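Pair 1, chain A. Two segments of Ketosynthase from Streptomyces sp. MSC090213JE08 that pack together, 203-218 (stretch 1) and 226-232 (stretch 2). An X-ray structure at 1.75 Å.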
# COMPACT_ATOMS: atom_id res chain seq x y z
N LYS A 203 -9.70 16.45 0.88
CA LYS A 203 -9.20 15.79 2.09
C LYS A 203 -7.76 16.25 2.37
O LYS A 203 -7.44 16.69 3.49
CB LYS A 203 -9.31 14.27 1.99
CG LYS A 203 -8.64 13.49 3.14
CD LYS A 203 -8.16 12.11 2.69
CE LYS A 203 -7.33 11.37 3.72
NZ LYS A 203 -6.91 10.05 3.19
N ALA A 204 -6.86 16.13 1.37
CA ALA A 204 -5.42 16.40 1.55
C ALA A 204 -5.19 17.89 1.80
O ALA A 204 -4.35 18.28 2.59
CB ALA A 204 -4.62 15.94 0.36
N PHE A 205 -5.89 18.73 1.03
CA PHE A 205 -5.78 20.18 1.15
C PHE A 205 -6.14 20.60 2.58
O PHE A 205 -5.36 21.31 3.24
CB PHE A 205 -6.72 20.82 0.13
CG PHE A 205 -6.38 22.26 -0.15
CD1 PHE A 205 -5.12 22.61 -0.58
CD2 PHE A 205 -7.32 23.24 0.06
CE1 PHE A 205 -4.81 23.94 -0.84
CE2 PHE A 205 -6.99 24.57 -0.20
CZ PHE A 205 -5.76 24.90 -0.66
N ALA A 206 -7.30 20.15 3.03
CA ALA A 206 -7.82 20.46 4.36
C ALA A 206 -6.94 19.87 5.46
O ALA A 206 -6.69 20.53 6.48
CB ALA A 206 -9.22 19.97 4.49
N LEU A 207 -6.42 18.66 5.24
CA LEU A 207 -5.49 18.07 6.20
C LEU A 207 -4.27 18.97 6.39
O LEU A 207 -4.02 19.43 7.50
CB LEU A 207 -5.13 16.66 5.71
CG LEU A 207 -3.86 15.99 6.24
CD1 LEU A 207 -3.45 16.47 7.60
CD2 LEU A 207 -4.08 14.47 6.24
N PHE A 208 -3.57 19.30 5.30
CA PHE A 208 -2.33 20.05 5.40
C PHE A 208 -2.62 21.49 5.85
O PHE A 208 -1.89 22.04 6.67
CB PHE A 208 -1.52 19.93 4.13
CG PHE A 208 -0.87 18.57 4.08
CD1 PHE A 208 0.29 18.34 4.81
CD2 PHE A 208 -1.46 17.51 3.42
CE1 PHE A 208 0.89 17.09 4.80
CE2 PHE A 208 -0.87 16.26 3.41
CZ PHE A 208 0.30 16.05 4.11
N LYS A 209 -3.73 22.04 5.38
CA LYS A 209 -4.16 23.37 5.85
C LYS A 209 -4.24 23.34 7.37
O LYS A 209 -3.62 24.14 8.06
CB LYS A 209 -5.52 23.74 5.27
CG LYS A 209 -6.06 25.09 5.72
CD LYS A 209 -5.22 26.26 5.29
CE LYS A 209 -5.68 27.52 6.00
NZ LYS A 209 -5.14 28.74 5.34
N ARG A 210 -5.01 22.39 7.89
CA ARG A 210 -5.29 22.35 9.31
C ARG A 210 -4.02 22.09 10.13
O ARG A 210 -3.95 22.51 11.28
CB ARG A 210 -6.33 21.29 9.67
CG ARG A 210 -6.70 21.31 11.15
CD ARG A 210 -7.04 22.70 11.67
NE ARG A 210 -7.43 22.62 13.05
CZ ARG A 210 -6.58 22.68 14.06
NH1 ARG A 210 -5.29 22.86 13.84
NH2 ARG A 210 -7.02 22.55 15.30
N PHE A 211 -3.05 21.40 9.54
CA PHE A 211 -1.74 21.20 10.13
C PHE A 211 -0.89 22.49 10.11
O PHE A 211 0.17 22.52 10.72
CB PHE A 211 -1.02 20.06 9.41
CG PHE A 211 -1.07 18.75 10.15
CD1 PHE A 211 -2.13 18.45 10.99
CD2 PHE A 211 -0.03 17.84 10.03
CE1 PHE A 211 -2.16 17.26 11.70
CE2 PHE A 211 -0.06 16.65 10.75
CZ PHE A 211 -1.13 16.36 11.57
N GLY A 212 -1.33 23.54 9.40
CA GLY A 212 -0.51 24.74 9.19
C GLY A 212 0.72 24.43 8.35
O GLY A 212 1.71 25.13 8.41
N ALA A 213 0.64 23.37 7.54
CA ALA A 213 1.74 22.91 6.75
C ALA A 213 1.59 23.33 5.27
O ALA A 213 2.42 22.94 4.46
CB ALA A 213 1.84 21.41 6.86
N LEU A 214 0.55 24.12 4.94
CA LEU A 214 0.41 24.66 3.59
C LEU A 214 1.17 25.99 3.49
O LEU A 214 0.96 26.86 4.30
CB LEU A 214 -1.07 24.88 3.30
CG LEU A 214 -1.85 23.69 2.75
CD1 LEU A 214 -3.12 24.19 2.09
CD2 LEU A 214 -1.02 22.87 1.76
N THR A 215 2.05 26.13 2.50
CA THR A 215 2.66 27.42 2.19
C THR A 215 1.57 28.41 1.77
O THR A 215 0.58 28.03 1.12
CB THR A 215 3.73 27.31 1.10
OG1 THR A 215 4.37 28.58 1.04
CG2 THR A 215 3.17 26.94 -0.26
N PRO A 216 1.66 29.70 2.17
CA PRO A 216 0.75 30.72 1.67
C PRO A 216 1.14 31.23 0.27
O PRO A 216 0.34 31.92 -0.36
CB PRO A 216 0.79 31.84 2.73
CG PRO A 216 1.98 31.53 3.63
CD PRO A 216 2.64 30.26 3.12
N ASP A 217 2.35 30.91 -0.21
CA ASP A 217 2.75 31.27 -1.58
C ASP A 217 3.37 30.07 -2.28
O ASP A 217 2.68 29.40 -3.02
CB ASP A 217 3.68 32.49 -1.64
CG ASP A 217 4.66 32.58 -0.48
OD1 ASP A 217 5.26 31.54 -0.12
OD2 ASP A 217 4.85 33.70 0.02
N VAL A 218 4.68 29.84 -2.07
CA VAL A 218 5.45 28.86 -2.77
C VAL A 218 6.20 27.95 -1.78
O VAL A 218 6.46 28.27 -0.59
CB VAL A 218 6.41 29.54 -3.76
CG1 VAL A 218 5.64 30.35 -4.81
CG2 VAL A 218 7.44 30.41 -3.04
N ARG A 226 10.92 28.84 4.81
CA ARG A 226 9.95 27.85 4.28
C ARG A 226 8.71 27.83 5.19
O ARG A 226 8.80 28.03 6.42
CB ARG A 226 10.64 26.49 4.15
CG ARG A 226 10.97 25.82 5.47
CD ARG A 226 11.74 24.54 5.31
NE ARG A 226 12.08 23.98 6.60
CZ ARG A 226 13.18 24.27 7.31
NH1 ARG A 226 13.97 25.27 6.97
NH2 ARG A 226 13.48 23.54 8.36
N GLN A 227 7.54 27.71 4.57
CA GLN A 227 6.25 27.85 5.22
C GLN A 227 5.34 26.66 4.89
O GLN A 227 4.18 26.67 5.24
CB GLN A 227 5.61 29.16 4.76
CG GLN A 227 6.28 30.41 5.32
CD GLN A 227 6.45 30.30 6.82
OE1 GLN A 227 7.54 30.45 7.35
NE2 GLN A 227 5.35 30.00 7.50
N GLY A 228 5.88 25.68 4.16
CA GLY A 228 5.21 24.44 3.97
C GLY A 228 5.09 24.07 2.51
O GLY A 228 5.88 24.43 1.67
N ILE A 229 4.09 23.22 2.26
CA ILE A 229 3.96 22.48 1.05
C ILE A 229 2.85 23.11 0.20
O ILE A 229 2.01 23.85 0.69
CB ILE A 229 3.62 21.01 1.34
CG1 ILE A 229 2.18 20.82 1.79
CG2 ILE A 229 4.60 20.39 2.35
CD1 ILE A 229 1.64 19.39 1.54
N LEU A 230 2.78 22.63 -1.04
CA LEU A 230 1.56 22.68 -1.81
C LEU A 230 1.18 21.23 -2.11
O LEU A 230 2.07 20.46 -2.38
CB LEU A 230 1.80 23.43 -3.12
CG LEU A 230 2.02 24.94 -3.02
CD1 LEU A 230 2.48 25.48 -4.37
CD2 LEU A 230 0.75 25.64 -2.54
N THR A 231 -0.11 20.92 -2.03
CA THR A 231 -0.62 19.58 -2.40
C THR A 231 -0.54 19.44 -3.92
O THR A 231 -0.70 20.42 -4.68
CB THR A 231 -2.04 19.37 -1.88
OG1 THR A 231 -2.93 20.22 -2.58
CG2 THR A 231 -2.21 19.62 -0.41
N GLY A 232 -0.20 18.23 -4.35
CA GLY A 232 0.08 17.90 -5.69
C GLY A 232 -0.58 16.58 -6.05
O GLY A 232 -1.41 16.07 -5.31

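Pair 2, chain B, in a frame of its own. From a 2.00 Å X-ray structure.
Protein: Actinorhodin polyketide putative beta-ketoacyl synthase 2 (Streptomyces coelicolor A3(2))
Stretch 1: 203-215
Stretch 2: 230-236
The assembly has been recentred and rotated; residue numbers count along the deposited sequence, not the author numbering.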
# COMPACT_ATOMS: atom_id res chain seq x y z
N GLY B 203 -15.60 0.96 -12.60
CA GLY B 203 -15.11 1.79 -11.52
C GLY B 203 -16.22 2.71 -11.01
O GLY B 203 -16.32 2.97 -9.81
N TRP B 204 -17.07 3.17 -11.92
CA TRP B 204 -18.17 4.06 -11.58
C TRP B 204 -19.22 3.38 -10.70
O TRP B 204 -19.62 3.88 -9.64
CB TRP B 204 -18.84 4.57 -12.86
CG TRP B 204 -19.82 5.68 -12.60
CD1 TRP B 204 -21.17 5.63 -12.78
CD2 TRP B 204 -19.52 6.97 -12.07
NE1 TRP B 204 -21.74 6.83 -12.39
CE2 TRP B 204 -20.75 7.67 -11.95
CE3 TRP B 204 -18.33 7.61 -11.69
CZ2 TRP B 204 -20.82 8.97 -11.45
CZ3 TRP B 204 -18.41 8.91 -11.19
CH2 TRP B 204 -19.65 9.57 -11.08
N VAL B 205 -19.66 2.22 -11.16
CA VAL B 205 -20.66 1.41 -10.48
C VAL B 205 -20.11 0.98 -9.12
O VAL B 205 -20.84 0.91 -8.14
CB VAL B 205 -21.04 0.22 -11.45
CG1 VAL B 205 -20.82 -1.13 -10.81
CG2 VAL B 205 -22.45 0.39 -11.95
N SER B 206 -18.80 0.72 -9.07
CA SER B 206 -18.13 0.31 -7.84
C SER B 206 -18.21 1.45 -6.81
O SER B 206 -18.52 1.22 -5.64
CB SER B 206 -16.66 -0.04 -8.14
OG SER B 206 -16.57 -1.26 -8.88
N GLN B 207 -17.96 2.68 -7.26
CA GLN B 207 -18.02 3.84 -6.39
C GLN B 207 -19.45 4.04 -5.91
O GLN B 207 -19.69 4.36 -4.74
CB GLN B 207 -17.49 5.08 -7.12
CG GLN B 207 -16.01 4.97 -7.47
CD GLN B 207 -15.46 6.16 -8.24
OE1 GLN B 207 -15.26 7.25 -7.70
NE2 GLN B 207 -15.20 5.95 -9.52
N ILE B 208 -20.40 3.82 -6.81
CA ILE B 208 -21.80 3.97 -6.42
C ILE B 208 -22.13 2.98 -5.30
O ILE B 208 -22.97 3.27 -4.44
CB ILE B 208 -22.76 3.73 -7.62
CG1 ILE B 208 -22.65 4.91 -8.60
CG2 ILE B 208 -24.20 3.62 -7.12
CD1 ILE B 208 -23.70 4.88 -9.70
N ALA B 209 -21.48 1.81 -5.30
CA ALA B 209 -21.72 0.81 -4.27
C ALA B 209 -21.31 1.33 -2.89
O ALA B 209 -21.68 0.76 -1.87
CB ALA B 209 -20.96 -0.49 -4.58
N SER B 210 -20.53 2.41 -2.85
CA SER B 210 -20.12 2.98 -1.57
C SER B 210 -21.35 3.36 -0.79
O SER B 210 -21.37 3.33 0.44
CB SER B 210 -19.30 4.25 -1.78
OG SER B 210 -20.10 5.26 -2.38
N GLY B 211 -22.39 3.75 -1.52
CA GLY B 211 -23.63 4.17 -0.91
C GLY B 211 -23.51 5.62 -0.48
O GLY B 211 -24.39 6.16 0.17
N ARG B 212 -22.43 6.27 -0.89
CA ARG B 212 -22.21 7.66 -0.49
C ARG B 212 -22.05 8.68 -1.61
O ARG B 212 -21.71 9.84 -1.38
CB ARG B 212 -21.00 7.72 0.44
CG ARG B 212 -21.27 7.07 1.81
CD ARG B 212 -19.99 6.88 2.63
NE ARG B 212 -20.27 6.30 3.96
CZ ARG B 212 -19.34 5.92 4.82
NH1 ARG B 212 -18.05 6.04 4.52
NH2 ARG B 212 -19.69 5.40 5.99
N ILE B 213 -22.33 8.25 -2.83
CA ILE B 213 -22.18 9.14 -3.98
C ILE B 213 -23.44 9.94 -4.30
O ILE B 213 -24.54 9.39 -4.37
CB ILE B 213 -21.71 8.32 -5.17
CG1 ILE B 213 -20.30 7.82 -4.85
CG2 ILE B 213 -21.72 9.14 -6.44
CD1 ILE B 213 -19.61 7.16 -5.99
N SER B 214 -23.27 11.24 -4.48
CA SER B 214 -24.39 12.11 -4.80
C SER B 214 -25.06 11.76 -6.11
O SER B 214 -24.39 11.48 -7.11
CB SER B 214 -23.95 13.58 -4.85
OG SER B 214 -24.98 14.38 -5.39
N THR B 215 -26.39 11.77 -6.11
CA THR B 215 -27.13 11.49 -7.33
C THR B 215 -27.70 12.80 -7.89
O THR B 215 -28.61 12.79 -8.71
CB THR B 215 -28.30 10.51 -7.09
OG1 THR B 215 -29.20 11.05 -6.11
CG2 THR B 215 -27.77 9.15 -6.61
N ALA B 230 -26.48 18.50 2.25
CA ALA B 230 -25.49 17.48 1.91
C ALA B 230 -26.20 16.19 1.54
O ALA B 230 -27.07 15.72 2.27
CB ALA B 230 -24.56 17.23 3.10
N ALA B 231 -25.83 15.60 0.40
CA ALA B 231 -26.47 14.37 -0.02
C ALA B 231 -25.50 13.42 -0.72
O ALA B 231 -25.87 12.73 -1.66
CB ALA B 231 -27.65 14.68 -0.94
N GLY B 232 -24.25 13.39 -0.26
CA GLY B 232 -23.27 12.51 -0.86
C GLY B 232 -22.13 13.29 -1.49
O GLY B 232 -22.27 14.48 -1.77
N TYR B 233 -21.00 12.63 -1.73
CA TYR B 233 -19.88 13.31 -2.34
C TYR B 233 -19.86 13.04 -3.83
O TYR B 233 -20.48 12.09 -4.31
CB TYR B 233 -18.56 12.85 -1.69
CG TYR B 233 -18.10 11.46 -2.08
CD1 TYR B 233 -17.29 11.26 -3.20
CD2 TYR B 233 -18.46 10.35 -1.31
CE1 TYR B 233 -16.84 9.98 -3.55
CE2 TYR B 233 -18.02 9.07 -1.65
CZ TYR B 233 -17.21 8.89 -2.76
OH TYR B 233 -16.76 7.63 -3.08
N VAL B 234 -19.17 13.91 -4.57
CA VAL B 234 -19.02 13.73 -6.01
C VAL B 234 -17.60 13.19 -6.23
O VAL B 234 -16.64 13.76 -5.72
CB VAL B 234 -19.18 15.09 -6.77
CG1 VAL B 234 -18.80 14.90 -8.24
CG2 VAL B 234 -20.64 15.57 -6.68
N PRO B 235 -17.46 12.07 -6.96
CA PRO B 235 -16.14 11.47 -7.22
C PRO B 235 -15.36 12.39 -8.17
O PRO B 235 -15.95 13.16 -8.92
CB PRO B 235 -16.48 10.16 -7.94
CG PRO B 235 -17.90 9.90 -7.57
CD PRO B 235 -18.53 11.25 -7.54
N GLY B 236 -14.04 12.28 -8.15
CA GLY B 236 -13.22 13.08 -9.05
C GLY B 236 -11.99 12.27 -9.42
O GLY B 236 -11.79 11.19 -8.88
O HOH W 1 -27.63 12.79 -3.63

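The sharpest difference lies at the matched positions Ile229(A) and Tyr233(B), where the aromatic ring changes sides. In pair 1 the ring belongs to the helix: Phe208(A) presents one face to the Ile229(A) methyl, with Phe208(A) CG to Ile229(A) CD1 at 3.7 Å. In pair 2 the ring belongs to the second stretch. Tyr233(B) offers a face to Ile213(B), with Ile213(B) CG1 to Tyr233(B) CZ at 3.9 Å. Both Ile229(A) and Tyr233(B) have chi1 in p.

The shared geometry is a helix, a turn and a short extended segment joined to the second stretch by a single beta bridge. Fourteen central residues superpose with an RMSD of 0.9 Å. The bridge pairs Leu214(A) with Ile229(A) in pair 1 and Ile213(B) with Tyr233(B) in pair 2. Two backbone hydrogen bonds hold it. Ile229(A) N donates to Ala213(A) O at 2.8 Å, and Thr215(A) N donates to Ile229(A) O at 2.9 Å. Their counterparts are Tyr233(B) N to Arg212(B) O and Ser214(B) N to Tyr233(B) O, both 2.9 Å. These bonds are made by backbone atoms alone, and the same pattern occurs with different side chains around it.

Glycine occupies two matched positions in both pairs. Gly212(A) and Gly211(B) leave the helix with positive phi, which favours glycine. Gly228(A) and Gly232(B) lie against the first stretch. A CB on Gly228(A) would clash with Ala213(A) O; one on Gly232(B) would clash with Arg212(B) O and Ser214(B) N.

Leu214(A) and Ile213(B) nearly coincide, with side-chain centres 0.8 Å apart. Both reach the matched positions Thr231(A) and Pro235(B). Leu214(A) CD2 lies 4.1 Å from Thr231(A) CG2, while Ile213(B) CD1 packs closer, 3.6 Å from Pro235(B) CG. On the helix side, Thr231(A) OG1 is 3.8 Å from Phe205(A) CD1. Pro235(B) instead meets Trp204(B), with Trp204(B) CZ3 to Pro235(B) CG at 3.8 Å, and Gln207(B), with Gln207(B) OE1 to Pro235(B) CB at 3.2 Å.

Thr215(A) and Ser214(B) also match, both with chi1 in t. The extra methyl of Thr215(A) is used: its CG2 lies 3.6 Å from Leu230(A) CD2. Ser214(B) has no such methyl, and its closest contact to Val234(B) is CB to CG2 at 4.3 Å. Next along, Pro216(A) CD packs on Gln227(A) CB at 3.6 Å. At the matching positions of pair 2, a water links the backbones, accepting from Thr215(B) N at 3.0 Å and donating to Ala231(B) O at 2.6 Å.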